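Local coordinates for transglutaminase-like enzymes, putative cysteine protease (Cytophaga hutchinsonii, PDB 3ISR), which probably acts as a cysteine protease or related hydrolase of the transglutaminase-like superfamily, at residues R200-Y205 and C217-I222; W226-A231 and K288-Q293; I114-P119 and T245-A250; G179-F184 and D213-F218; S144-I149 and L195-R200. All coordinates share one frame; numbering follows the deposited sequence.

Overall arrangement
Counted from the N terminus, contact 3 opens first, and its return partner lies far along the chain, at the end of strand 240-246; contacts 5, 4 and 1 all fall within that wide loop. Contact 5 sets helix 142-156 against the turn after helix 181-194. Contact 4 starts inside this span and finishes beyond it, so the two cross; it joins the start of helix 181-194 to strand 215-222. Contact 1 pairs that strand with 199-206 as a hairpin. Contact 2 begins on the neighbouring strand 225-229, crosses contact 3, and closes at the C terminus, tying the four-stranded central sheet to the larger antiparallel sheet.

Contact 1: R200-Y205 and C217-I222; sequences RYFTGY and CFEAYI
Arg-200 and Glu-219 face each other as a hydrogen-bonded antiparallel pair, Arg-200 N giving to Glu-219 O and Glu-219 N to Arg-200 O. Their side chains repeat the link in charged form. With chi1 at 66°, CG of Arg-200 sits between the backbone N and carbonyl carbon, and the chain runs extended to NE. From there two nitrogens grip one oxygen: NE lies 2.7 Å from Glu-219 OE1, nearly along its C-O axis, while NH2 lies 2.9 Å from Glu-219 OE1, on the syn side but tilted out of the carboxylate plane. OE1 is almost exactly in the guanidinium plane. A leucine in place of Arg-200 would probably leave the buried Glu-219 carboxylate without its charged mate and Trp-226 without its cation-pi partner. Tyr-201 turns to the other face of the sheet, as does Phe-218, its non-hydrogen-bonded partner, and its ring leans on helix 181-194. Phe-202 returns to the face of Arg-200, its backbone N and O both hydrogen-bonded to Cys-217. Its ring stands between two groups: CD2 is 3.7 Å from Cys-217 SG, an oblique sulfur-aromatic contact, and CD1 is 3.6 Å from Glu-219 OE2. Such pairing makes an antiparallel beta hairpin, here in the sheet of the transglutaminase-like fold.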
# COMPACT_ATOMS: atom_id res chain seq x y z
N ARG B 200 19.54 11.00 -8.67
CA ARG B 200 18.99 10.47 -9.90
C ARG B 200 19.42 9.01 -10.10
O ARG B 200 20.39 8.54 -9.49
CB ARG B 200 19.40 11.33 -11.10
CG ARG B 200 20.93 11.30 -11.39
CD ARG B 200 21.32 12.26 -12.51
NE ARG B 200 22.69 12.01 -12.94
CZ ARG B 200 23.38 12.78 -13.78
NH1 ARG B 200 22.83 13.88 -14.30
NH2 ARG B 200 24.62 12.45 -14.11
N TYR B 201 18.70 8.32 -10.96
CA TYR B 201 18.92 6.92 -11.26
C TYR B 201 19.98 6.78 -12.36
O TYR B 201 19.99 7.55 -13.32
CB TYR B 201 17.57 6.40 -11.74
CG TYR B 201 17.44 4.91 -11.96
CD1 TYR B 201 17.31 4.05 -10.88
CD2 TYR B 201 17.34 4.39 -13.26
CE1 TYR B 201 17.12 2.68 -11.08
CE2 TYR B 201 17.17 3.02 -13.47
CZ TYR B 201 17.06 2.18 -12.36
OH TYR B 201 16.87 0.83 -12.52
N PHE B 202 20.86 5.79 -12.20
CA PHE B 202 21.97 5.55 -13.14
C PHE B 202 21.91 4.08 -13.57
O PHE B 202 21.85 3.19 -12.73
CB PHE B 202 23.30 5.86 -12.42
CG PHE B 202 24.56 5.56 -13.24
CD1 PHE B 202 25.35 6.59 -13.73
CD2 PHE B 202 24.97 4.25 -13.46
CE1 PHE B 202 26.53 6.32 -14.47
CE2 PHE B 202 26.15 3.97 -14.19
CZ PHE B 202 26.92 5.02 -14.69
N THR B 203 21.92 3.82 -14.88
CA THR B 203 22.05 2.45 -15.38
C THR B 203 23.32 2.32 -16.19
O THR B 203 23.73 3.27 -16.84
CB THR B 203 20.86 2.01 -16.24
OG1 THR B 203 20.70 2.90 -17.36
CG2 THR B 203 19.58 2.04 -15.40
N GLY B 204 23.92 1.13 -16.19
CA GLY B 204 25.12 0.95 -16.96
C GLY B 204 25.55 -0.48 -17.15
O GLY B 204 24.96 -1.42 -16.57
N TYR B 205 26.57 -0.65 -17.99
CA TYR B 205 27.36 -1.88 -18.02
C TYR B 205 28.37 -1.83 -16.87
O TYR B 205 28.84 -0.75 -16.53
CB TYR B 205 28.08 -1.98 -19.36
CG TYR B 205 27.14 -2.17 -20.52
CD1 TYR B 205 26.80 -3.44 -20.97
CD2 TYR B 205 26.59 -1.08 -21.17
CE1 TYR B 205 25.92 -3.62 -22.04
CE2 TYR B 205 25.71 -1.24 -22.26
CZ TYR B 205 25.38 -2.52 -22.67
OH TYR B 205 24.52 -2.70 -23.74
N CYS B 217 22.43 1.95 -10.25
CA CYS B 217 22.75 2.58 -8.99
C CYS B 217 22.26 4.03 -9.02
O CYS B 217 21.29 4.35 -9.72
CB CYS B 217 24.23 2.45 -8.65
SG CYS B 217 25.31 2.98 -9.96
N PHE B 218 22.86 4.89 -8.22
CA PHE B 218 22.35 6.26 -8.17
C PHE B 218 23.45 7.29 -8.02
O PHE B 218 24.59 6.95 -7.66
CB PHE B 218 21.26 6.40 -7.10
CG PHE B 218 21.76 6.43 -5.67
CD1 PHE B 218 21.94 7.65 -5.00
CD2 PHE B 218 22.00 5.25 -4.97
CE1 PHE B 218 22.40 7.66 -3.67
CE2 PHE B 218 22.45 5.26 -3.68
CZ PHE B 218 22.63 6.46 -3.01
N GLU B 219 23.12 8.55 -8.30
CA GLU B 219 24.05 9.65 -8.15
C GLU B 219 23.36 10.73 -7.36
O GLU B 219 22.16 10.92 -7.50
CB GLU B 219 24.49 10.19 -9.51
CG GLU B 219 25.29 9.17 -10.36
CD GLU B 219 25.55 9.68 -11.77
OE1 GLU B 219 24.59 10.15 -12.42
OE2 GLU B 219 26.71 9.61 -12.25
N ALA B 220 24.09 11.36 -6.45
CA ALA B 220 23.57 12.47 -5.67
C ALA B 220 24.32 13.72 -6.07
O ALA B 220 25.52 13.67 -6.33
CB ALA B 220 23.74 12.21 -4.17
N TYR B 221 23.63 14.86 -6.06
CA TYR B 221 24.28 16.10 -6.47
C TYR B 221 24.81 16.78 -5.23
O TYR B 221 24.04 17.29 -4.41
CB TYR B 221 23.29 17.00 -7.20
CG TYR B 221 23.91 18.18 -7.89
CD1 TYR B 221 24.53 18.03 -9.15
CD2 TYR B 221 23.86 19.45 -7.33
CE1 TYR B 221 25.10 19.12 -9.82
CE2 TYR B 221 24.42 20.56 -8.00
CZ TYR B 221 25.02 20.38 -9.24
OH TYR B 221 25.57 21.46 -9.91
N ILE B 222 26.14 16.76 -5.10
CA ILE B 222 26.81 17.21 -3.89
C ILE B 222 27.93 18.15 -4.28
O ILE B 222 28.85 17.77 -5.03
CB ILE B 222 27.45 16.03 -3.10
CG1 ILE B 222 26.42 14.93 -2.80
CG2 ILE B 222 28.10 16.55 -1.81
CD1 ILE B 222 27.04 13.62 -2.31

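Contact 2: W226-A231 and K288-Q293; sequences WIIFDA and KGLSFQ
Ile-228 and Leu-290 lie side by side and point the same way where two beta sheets meet: residues 226-229 of strand 225-229, an outermost strand of the four-stranded sheet, run at 98° to residues 288-291 of the larger antiparallel sheet. The steep angle confines the contact to a few residues. Ile-228 CG2 packs 3.7 Å from Leu-290 CD2. With chi1 near -163°, the CG1 branch of Ile-228 is anti to the backbone N. CD1, one bond further, meets the edge of the Phe-292 ring in its plane, 3.8 Å from Phe-292 CE2. One face of that ring is covered by Leu-290 CD2, offset toward the rim, so three apolar side chains interlock. Ile-227 takes a separate course. Its CG2 rests 3.7 Å from Gly-289 CA, where the lack of a beta carbon leaves room for the branch, and its CD1 comes loosely to Ser-291 CB.

Polar groups fasten the other end. Ser-291 OG, anti to its own backbone N, donates to Trp-226 O at 2.8 Å, tilted out of the carbonyl plane, and in turn accepts from Gln-293 NE2. A water donates a second hydrogen bond to Trp-226 O and accepts from Phe-292 N, so this carbonyl is held twice. Outside the pair, Tyr-282 OH bonds to both Ile-228 O and Leu-290 N. Between the two backbones themselves runs a single direct hydrogen bond, Ile-228 N to Leu-290 O, 3.0 Å long and nearly straight at 169°.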
# COMPACT_ATOMS: atom_id res chain seq x y z
N TRP B 226 27.62 15.52 -9.66
CA TRP B 226 26.88 14.26 -9.47
C TRP B 226 27.88 13.20 -8.99
O TRP B 226 28.85 12.89 -9.70
CB TRP B 226 26.22 13.82 -10.78
CG TRP B 226 25.07 14.66 -11.15
CD1 TRP B 226 25.04 15.64 -12.11
CD2 TRP B 226 23.76 14.63 -10.55
NE1 TRP B 226 23.78 16.21 -12.15
CE2 TRP B 226 22.98 15.61 -11.20
CE3 TRP B 226 23.18 13.86 -9.53
CZ2 TRP B 226 21.63 15.85 -10.87
CZ3 TRP B 226 21.82 14.10 -9.19
CH2 TRP B 226 21.08 15.09 -9.86
N ILE B 227 27.69 12.70 -7.77
CA ILE B 227 28.60 11.75 -7.17
C ILE B 227 27.89 10.41 -7.19
O ILE B 227 26.76 10.31 -6.73
CB ILE B 227 28.92 12.11 -5.71
CG1 ILE B 227 29.49 13.55 -5.57
CG2 ILE B 227 29.89 11.08 -5.10
CD1 ILE B 227 30.79 13.84 -6.37
N ILE B 228 28.57 9.38 -7.68
CA ILE B 228 27.98 8.06 -7.82
C ILE B 228 28.05 7.22 -6.54
O ILE B 228 29.04 7.25 -5.80
CB ILE B 228 28.58 7.29 -9.03
CG1 ILE B 228 27.66 6.12 -9.40
CG2 ILE B 228 30.02 6.85 -8.76
CD1 ILE B 228 27.61 5.83 -10.89
N PHE B 229 26.99 6.45 -6.29
CA PHE B 229 26.90 5.59 -5.09
C PHE B 229 26.22 4.29 -5.48
O PHE B 229 25.37 4.27 -6.35
CB PHE B 229 26.04 6.24 -4.01
CG PHE B 229 26.66 7.46 -3.39
CD1 PHE B 229 27.41 7.36 -2.23
CD2 PHE B 229 26.48 8.72 -3.97
CE1 PHE B 229 28.00 8.50 -1.65
CE2 PHE B 229 27.07 9.86 -3.41
CZ PHE B 229 27.82 9.75 -2.25
N ASP B 230 26.57 3.19 -4.81
CA ASP B 230 25.97 1.91 -5.14
C ASP B 230 25.85 1.09 -3.88
O ASP B 230 26.83 0.49 -3.44
CB ASP B 230 26.81 1.17 -6.20
CG ASP B 230 26.29 -0.22 -6.52
OD1 ASP B 230 25.20 -0.61 -6.06
OD2 ASP B 230 27.00 -0.97 -7.23
N ALA B 231 24.66 1.06 -3.31
CA ALA B 231 24.42 0.37 -2.06
C ALA B 231 24.50 -1.15 -2.15
O ALA B 231 24.54 -1.81 -1.11
CB ALA B 231 23.08 0.80 -1.43
N LYS B 288 35.91 11.35 -0.20
CA LYS B 288 36.17 11.48 -1.62
C LYS B 288 34.95 10.99 -2.41
O LYS B 288 34.36 9.98 -2.06
CB LYS B 288 37.40 10.66 -2.00
N GLY B 289 34.58 11.71 -3.46
CA GLY B 289 33.46 11.32 -4.30
C GLY B 289 33.90 11.04 -5.73
O GLY B 289 34.65 11.83 -6.32
N LEU B 290 33.45 9.92 -6.29
CA LEU B 290 33.70 9.64 -7.70
C LEU B 290 32.60 10.25 -8.57
O LEU B 290 31.42 10.08 -8.29
CB LEU B 290 33.82 8.14 -7.96
CG LEU B 290 34.38 7.74 -9.33
CD1 LEU B 290 35.15 6.46 -9.20
CD2 LEU B 290 33.25 7.62 -10.37
N SER B 291 33.00 10.91 -9.65
CA SER B 291 32.06 11.58 -10.55
C SER B 291 32.44 11.35 -12.00
O SER B 291 33.61 11.54 -12.39
CB SER B 291 32.05 13.08 -10.27
OG SER B 291 31.14 13.77 -11.13
N PHE B 292 31.45 10.94 -12.80
CA PHE B 292 31.65 10.76 -14.23
C PHE B 292 31.51 12.06 -15.03
O PHE B 292 30.42 12.53 -15.33
CB PHE B 292 30.77 9.62 -14.76
CG PHE B 292 31.20 8.27 -14.26
CD1 PHE B 292 32.38 7.69 -14.72
CD2 PHE B 292 30.45 7.58 -13.30
CE1 PHE B 292 32.80 6.44 -14.25
CE2 PHE B 292 30.87 6.34 -12.83
CZ PHE B 292 32.04 5.77 -13.31
N GLN B 293 32.67 12.65 -15.36
CA GLN B 293 32.78 13.91 -16.11
C GLN B 293 34.24 14.16 -16.50
O GLN B 293 35.14 13.56 -15.91
CB GLN B 293 32.26 15.09 -15.29
CG GLN B 293 32.77 15.10 -13.86
CD GLN B 293 32.54 16.43 -13.17
OE1 GLN B 293 33.05 17.48 -13.60
NE2 GLN B 293 31.80 16.39 -12.07
O HOH W 1 29.00 10.64 -11.40

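Contact 3: I114-P119 and T245-A250; sequences IPFLFP and TGRDAA
Phe-116 and Arg-247 touch where a short 3-10 turn, 114-117, meets the loop leaving strand 240-246. The aromatic edge does the work: CE1 of Phe-116 is 3.8 Å from Arg-247 CG and 3.7 Å from Gly-246 C, and the backbone N of Arg-247 lies in the ring plane. The guanidinium stands almost perpendicular to the ring, with the chain bent at chi3 (66°), the torsion that places NE. NE gives to a water at 2.7 Å, which in turn donates hydrogen bonds to Pro-115 O and Phe-118 O and so bridges arginine and turn. NH1 adds a weak, strongly bent bond to Pro-119 O.

Further out, NH2 forms a salt bridge with Asp-251 of the second subunit, so Arg-247 serves the subunit interface as well as the turn. An alanine here would probably leave that aspartate without its mate and the bridging water without its arginine donor. The turn itself is closed by bonds from Leu-117 N to Ile-114 O and from Phe-118 N to Pro-115 O. Next to Arg-247, Asp-248 bonds through OD2 to Ser-120 OG and Tyr-122 N. Its other oxygen makes an Asx turn, OD1 accepting from Ala-250 N at 3.0 Å.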
# COMPACT_ATOMS: atom_id res chain seq x y z
N ILE B 114 16.91 20.82 -10.28
CA ILE B 114 15.73 20.91 -9.41
C ILE B 114 14.79 19.70 -9.49
O ILE B 114 14.34 19.24 -8.45
CB ILE B 114 14.97 22.23 -9.65
CG1 ILE B 114 15.87 23.43 -9.30
CG2 ILE B 114 13.64 22.25 -8.86
CD1 ILE B 114 16.22 23.54 -7.83
N PRO B 115 14.48 19.20 -10.71
CA PRO B 115 13.54 18.07 -10.79
C PRO B 115 13.94 16.86 -9.95
O PRO B 115 13.08 16.11 -9.50
CB PRO B 115 13.55 17.72 -12.29
CG PRO B 115 13.89 19.00 -12.95
CD PRO B 115 14.87 19.67 -12.05
N PHE B 116 15.24 16.71 -9.68
CA PHE B 116 15.73 15.54 -8.97
C PHE B 116 15.60 15.66 -7.45
O PHE B 116 16.06 14.80 -6.71
CB PHE B 116 17.16 15.21 -9.44
CG PHE B 116 17.22 14.91 -10.91
CD1 PHE B 116 16.76 13.69 -11.40
CD2 PHE B 116 17.66 15.89 -11.82
CE1 PHE B 116 16.78 13.40 -12.78
CE2 PHE B 116 17.67 15.62 -13.22
CZ PHE B 116 17.23 14.36 -13.69
N LEU B 117 14.95 16.73 -7.00
CA LEU B 117 14.55 16.85 -5.61
C LEU B 117 13.15 16.25 -5.36
O LEU B 117 12.73 16.10 -4.21
CB LEU B 117 14.54 18.34 -5.21
CG LEU B 117 15.91 19.03 -5.04
CD1 LEU B 117 15.78 20.56 -5.09
CD2 LEU B 117 16.57 18.58 -3.73
N PHE B 118 12.41 15.98 -6.43
CA PHE B 118 10.98 15.63 -6.31
C PHE B 118 10.70 14.14 -6.37
O PHE B 118 11.48 13.39 -6.95
CB PHE B 118 10.16 16.41 -7.33
CG PHE B 118 10.17 17.89 -7.06
CD1 PHE B 118 9.38 18.42 -6.05
CD2 PHE B 118 11.06 18.72 -7.73
CE1 PHE B 118 9.41 19.80 -5.75
CE2 PHE B 118 11.11 20.09 -7.45
CZ PHE B 118 10.30 20.63 -6.47
N PRO B 119 9.61 13.71 -5.72
CA PRO B 119 9.27 12.28 -5.76
C PRO B 119 9.00 11.84 -7.19
O PRO B 119 8.54 12.66 -8.02
CB PRO B 119 7.98 12.18 -4.94
CG PRO B 119 7.77 13.53 -4.27
CD PRO B 119 8.63 14.53 -4.97
N THR B 245 20.76 8.05 -17.34
CA THR B 245 20.31 8.59 -16.06
C THR B 245 18.87 9.11 -16.21
O THR B 245 18.43 9.46 -17.31
CB THR B 245 21.26 9.70 -15.52
OG1 THR B 245 21.32 10.79 -16.45
CG2 THR B 245 22.67 9.15 -15.33
N GLY B 246 18.13 9.17 -15.11
CA GLY B 246 16.82 9.80 -15.13
C GLY B 246 16.30 9.82 -13.70
O GLY B 246 17.03 9.53 -12.77
N ARG B 247 15.03 10.16 -13.55
CA ARG B 247 14.45 10.28 -12.22
C ARG B 247 14.40 8.93 -11.51
O ARG B 247 14.66 8.84 -10.31
CB ARG B 247 13.07 10.94 -12.31
CG ARG B 247 13.12 12.35 -12.83
CD ARG B 247 11.73 12.95 -13.07
NE ARG B 247 11.01 13.12 -11.80
CZ ARG B 247 9.79 13.64 -11.68
NH1 ARG B 247 9.23 13.71 -10.48
NH2 ARG B 247 9.13 14.09 -12.75
N ASP B 248 14.06 7.88 -12.26
CA ASP B 248 14.02 6.52 -11.74
C ASP B 248 13.87 5.61 -12.93
O ASP B 248 14.00 6.08 -14.07
CB ASP B 248 12.91 6.30 -10.69
CG ASP B 248 11.50 6.57 -11.21
OD1 ASP B 248 11.24 6.52 -12.42
OD2 ASP B 248 10.61 6.83 -10.35
N ALA B 249 13.60 4.33 -12.68
CA ALA B 249 13.56 3.32 -13.78
C ALA B 249 12.46 3.59 -14.82
O ALA B 249 12.56 3.10 -15.93
CB ALA B 249 13.44 1.91 -13.23
N ALA B 250 11.45 4.40 -14.50
CA ALA B 250 10.43 4.73 -15.50
C ALA B 250 11.08 5.44 -16.69
O ALA B 250 10.56 5.40 -17.82
CB ALA B 250 9.32 5.62 -14.89
O HOH W 2 12.36 13.48 -9.47

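Contact 4: G179-F184 and D213-F218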
# COMPACT_ATOMS: atom_id res chain seq x y z
N GLY B 179 15.78 -7.06 -2.37
CA GLY B 179 15.64 -6.57 -3.73
C GLY B 179 16.90 -6.85 -4.51
O GLY B 179 17.78 -7.60 -4.05
N VAL B 180 16.98 -6.26 -5.70
CA VAL B 180 18.13 -6.36 -6.58
C VAL B 180 18.58 -4.93 -6.88
O VAL B 180 18.07 -3.99 -6.25
CB VAL B 180 17.81 -7.16 -7.86
CG1 VAL B 180 17.66 -8.67 -7.54
CG2 VAL B 180 16.55 -6.62 -8.56
N CYS B 181 19.52 -4.74 -7.80
CA CYS B 181 20.11 -3.40 -7.92
C CYS B 181 19.08 -2.28 -8.17
O CYS B 181 19.21 -1.21 -7.60
CB CYS B 181 21.24 -3.37 -8.96
SG CYS B 181 20.77 -3.78 -10.63
N ARG B 182 18.09 -2.52 -9.02
CA ARG B 182 17.07 -1.49 -9.29
C ARG B 182 16.41 -0.96 -8.01
O ARG B 182 16.18 0.25 -7.83
CB ARG B 182 16.01 -2.08 -10.23
CG ARG B 182 14.79 -1.20 -10.57
CD ARG B 182 13.89 -2.10 -11.45
NE ARG B 182 12.75 -1.43 -12.08
CZ ARG B 182 11.59 -1.14 -11.48
NH1 ARG B 182 11.39 -1.38 -10.17
NH2 ARG B 182 10.62 -0.57 -12.20
N ASP B 183 16.15 -1.89 -7.09
CA ASP B 183 15.51 -1.57 -5.83
C ASP B 183 16.44 -0.83 -4.88
O ASP B 183 16.01 0.07 -4.17
CB ASP B 183 15.01 -2.86 -5.18
CG ASP B 183 14.14 -3.69 -6.12
OD1 ASP B 183 13.10 -3.18 -6.61
OD2 ASP B 183 14.51 -4.84 -6.42
N PHE B 184 17.71 -1.23 -4.82
CA PHE B 184 18.70 -0.55 -3.99
C PHE B 184 18.90 0.89 -4.49
O PHE B 184 19.05 1.82 -3.69
CB PHE B 184 20.05 -1.28 -4.04
CG PHE B 184 20.15 -2.50 -3.16
CD1 PHE B 184 19.31 -3.60 -3.34
CD2 PHE B 184 21.15 -2.59 -2.21
CE1 PHE B 184 19.43 -4.75 -2.55
CE2 PHE B 184 21.29 -3.76 -1.40
CZ PHE B 184 20.44 -4.83 -1.58
N ASP B 213 25.41 -8.71 -15.85
CA ASP B 213 24.05 -8.22 -16.04
C ASP B 213 24.10 -6.70 -16.24
O ASP B 213 25.16 -6.11 -16.09
CB ASP B 213 23.20 -8.54 -14.80
CG ASP B 213 21.72 -8.53 -15.08
OD1 ASP B 213 21.30 -8.07 -16.17
OD2 ASP B 213 20.96 -8.98 -14.20
N PHE B 214 22.98 -6.08 -16.60
CA PHE B 214 22.88 -4.61 -16.58
C PHE B 214 22.89 -4.22 -15.12
O PHE B 214 22.51 -5.01 -14.26
CB PHE B 214 21.57 -4.14 -17.22
CG PHE B 214 21.53 -4.30 -18.72
CD1 PHE B 214 22.34 -3.52 -19.53
CD2 PHE B 214 20.68 -5.22 -19.31
CE1 PHE B 214 22.30 -3.66 -20.93
CE2 PHE B 214 20.64 -5.37 -20.71
CZ PHE B 214 21.45 -4.57 -21.51
N HIS B 215 23.36 -3.02 -14.81
CA HIS B 215 23.49 -2.64 -13.43
C HIS B 215 22.77 -1.33 -13.22
O HIS B 215 22.67 -0.53 -14.14
CB HIS B 215 24.96 -2.51 -13.03
CG HIS B 215 25.17 -2.48 -11.56
ND1 HIS B 215 24.73 -3.49 -10.73
CD2 HIS B 215 25.77 -1.57 -10.76
CE1 HIS B 215 25.05 -3.20 -9.48
NE2 HIS B 215 25.68 -2.04 -9.47
N ALA B 216 22.26 -1.12 -12.02
CA ALA B 216 21.62 0.14 -11.66
C ALA B 216 22.15 0.65 -10.33
O ALA B 216 22.30 -0.12 -9.39
CB ALA B 216 20.07 -0.03 -11.59
N CYS B 217 22.43 1.95 -10.25
CA CYS B 217 22.75 2.58 -8.99
C CYS B 217 22.26 4.03 -9.02
O CYS B 217 21.29 4.35 -9.72
CB CYS B 217 24.23 2.45 -8.65
SG CYS B 217 25.31 2.98 -9.96
N PHE B 218 22.86 4.89 -8.22
CA PHE B 218 22.35 6.26 -8.17
C PHE B 218 23.45 7.29 -8.02
O PHE B 218 24.59 6.95 -7.66
CB PHE B 218 21.26 6.40 -7.10
CG PHE B 218 21.76 6.43 -5.67
CD1 PHE B 218 21.94 7.65 -5.00
CD2 PHE B 218 22.00 5.25 -4.97
CE1 PHE B 218 22.40 7.66 -3.67
CE2 PHE B 218 22.45 5.26 -3.68
CZ PHE B 218 22.63 6.46 -3.01
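The His-215 ring is met obliquely by Cys-181. CB of Cys-181 lies 3.8 Å from His-215 CE1, and the sulfur is 4.7 Å from the ring centroid, 45° off the normal. Cysteine at the start of a helix beside a histidine on a strand is the hallmark of the papain-like core of the transglutaminase superfamily, and the pair is consistent with its catalytic site. SG comes within 4.0 Å of His-215 ND1, while on the other side of the imidazole NE2 bonds to Asp-230 OD2. This order is consistent with a Cys-His-Asp catalytic triad.

A second flat group, the Phe-184 ring, takes Gly-179 C at its edge and packs on helix 142-156. Between helix and strand the remaining contacts include no hydrogen bond. With chi1 at 61°, SG of Cys-181 is set between its backbone N and carbonyl carbon, and it reaches Ala-216 N at 3.4 Å and Ala-216 CB at 3.9 Å. The same methyl touches Arg-182 CA, so Ala-216 fits against the first helical turn. That turn has its own polar brace at the N-cap residue: Val-180 N donates to Asp-183 OD2 at 2.9 Å, nearly straight, on the anti lone pair of the carboxylate oxygen.

Contact 5: S144-I149 and L195-R200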
# COMPACT_ATOMS: atom_id res chain seq x y z
N SER B 144 28.71 12.74 3.68
CA SER B 144 28.61 11.73 4.73
C SER B 144 27.18 11.24 4.92
O SER B 144 26.94 10.06 5.19
CB SER B 144 29.18 12.26 6.04
OG SER B 144 30.58 12.40 5.91
N LYS B 145 26.22 12.14 4.74
CA LYS B 145 24.84 11.74 4.80
C LYS B 145 24.48 10.72 3.72
O LYS B 145 23.86 9.70 4.01
CB LYS B 145 23.95 12.97 4.69
CG LYS B 145 22.59 12.74 5.25
CD LYS B 145 22.30 13.77 6.30
CE LYS B 145 21.81 15.04 5.70
NZ LYS B 145 21.84 16.07 6.75
N VAL B 146 24.88 10.97 2.47
CA VAL B 146 24.57 10.03 1.38
C VAL B 146 25.31 8.71 1.55
O VAL B 146 24.78 7.62 1.28
CB VAL B 146 24.83 10.62 -0.02
CG1 VAL B 146 24.38 9.64 -1.13
CG2 VAL B 146 24.08 11.94 -0.19
N LEU B 147 26.54 8.79 2.03
CA LEU B 147 27.30 7.59 2.26
C LEU B 147 26.65 6.76 3.36
O LEU B 147 26.59 5.53 3.24
CB LEU B 147 28.75 7.93 2.59
CG LEU B 147 29.67 6.73 2.68
CD1 LEU B 147 29.77 6.02 1.33
CD2 LEU B 147 31.07 7.16 3.21
N ALA B 148 26.15 7.41 4.41
CA ALA B 148 25.45 6.70 5.48
C ALA B 148 24.17 6.03 4.98
O ALA B 148 23.80 4.94 5.45
CB ALA B 148 25.13 7.62 6.64
N ILE B 149 23.49 6.70 4.05
CA ILE B 149 22.29 6.14 3.43
C ILE B 149 22.68 4.85 2.70
O ILE B 149 22.04 3.81 2.87
CB ILE B 149 21.62 7.15 2.45
CG1 ILE B 149 20.88 8.22 3.26
CG2 ILE B 149 20.63 6.42 1.47
CD1 ILE B 149 20.43 9.41 2.43
N LEU B 195 15.67 13.94 2.21
CA LEU B 195 16.55 14.86 2.96
C LEU B 195 16.96 16.11 2.17
O LEU B 195 17.92 16.79 2.53
CB LEU B 195 17.81 14.12 3.44
CG LEU B 195 17.57 12.94 4.40
CD1 LEU B 195 18.79 12.02 4.45
CD2 LEU B 195 17.17 13.43 5.79
N SER B 196 16.22 16.40 1.10
CA SER B 196 16.48 17.57 0.23
C SER B 196 17.84 17.52 -0.47
O SER B 196 18.51 18.54 -0.64
CB SER B 196 16.34 18.90 1.00
OG SER B 196 15.10 18.94 1.70
N ILE B 197 18.25 16.33 -0.88
CA ILE B 197 19.50 16.17 -1.64
C ILE B 197 19.08 15.67 -3.03
O ILE B 197 18.43 14.63 -3.13
CB ILE B 197 20.44 15.15 -0.95
CG1 ILE B 197 20.79 15.61 0.46
CG2 ILE B 197 21.74 14.90 -1.77
CD1 ILE B 197 21.36 14.49 1.34
N PRO B 198 19.44 16.40 -4.11
CA PRO B 198 18.99 15.91 -5.41
C PRO B 198 19.64 14.57 -5.74
O PRO B 198 20.81 14.36 -5.43
CB PRO B 198 19.45 17.00 -6.40
CG PRO B 198 19.77 18.22 -5.54
CD PRO B 198 20.19 17.66 -4.20
N ALA B 199 18.87 13.65 -6.32
CA ALA B 199 19.44 12.33 -6.65
C ALA B 199 18.79 11.80 -7.90
O ALA B 199 17.63 12.11 -8.18
CB ALA B 199 19.24 11.37 -5.50
N ARG B 200 19.54 11.00 -8.67
CA ARG B 200 18.99 10.47 -9.90
C ARG B 200 19.42 9.01 -10.10
O ARG B 200 20.39 8.54 -9.49
CB ARG B 200 19.40 11.33 -11.10
CG ARG B 200 20.93 11.30 -11.39
CD ARG B 200 21.32 12.26 -12.51
NE ARG B 200 22.69 12.01 -12.94
CZ ARG B 200 23.38 12.78 -13.78
NH1 ARG B 200 22.83 13.88 -14.30
NH2 ARG B 200 24.62 12.45 -14.11
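Ile-149 and Leu-195 reach toward each other tip to tip, CD1 of Ile-149 lying 3.7 Å from CD1 of Leu-195, the nearest approach between 144-149 and 195-200. The backbones stay well apart, with Val-146 CA and Ile-197 CA 8.5 Å from each other, and side chains fill the interval. One turn of helix back from Ile-149, Val-146 sends its CG2 branch across the end of Ile-197, 4.0 Å from Ile-197 CD1 and nearly as close to Ile-197 CG2. This is the tight part, and Val-146, Ile-149 and Ile-197 are buried in it; Val-146 also packs on Phe-218 and Ala-220 of the central sheet, and Ile-149 on Phe-136.

Toward the partly exposed side Lys-145 still packs closely through CG, 3.9 Å from Leu-195 CD1. The fit slackens only beyond it: the chain bends at chi2 and chi3 (83° for the latter), and CE is 4.4 Å from Ile-197 CD1. The ammonium has its polar partner elsewhere, NZ bonding to Ile-139 O. Between the two anchoring side chains, Ser-196 adopts positive phi as the C-prime residue of a Schellman motif that ends helix 181-194, with Ile-197 N bonded to Cys-192 O; the reversal lets Leu-195 and Ile-197 both face helix 142-156. No hydrogen bond spans the contact, so between the two segments it rests on apolar packing of aliphatic side chains, with the lysine adding its methylenes at the margin.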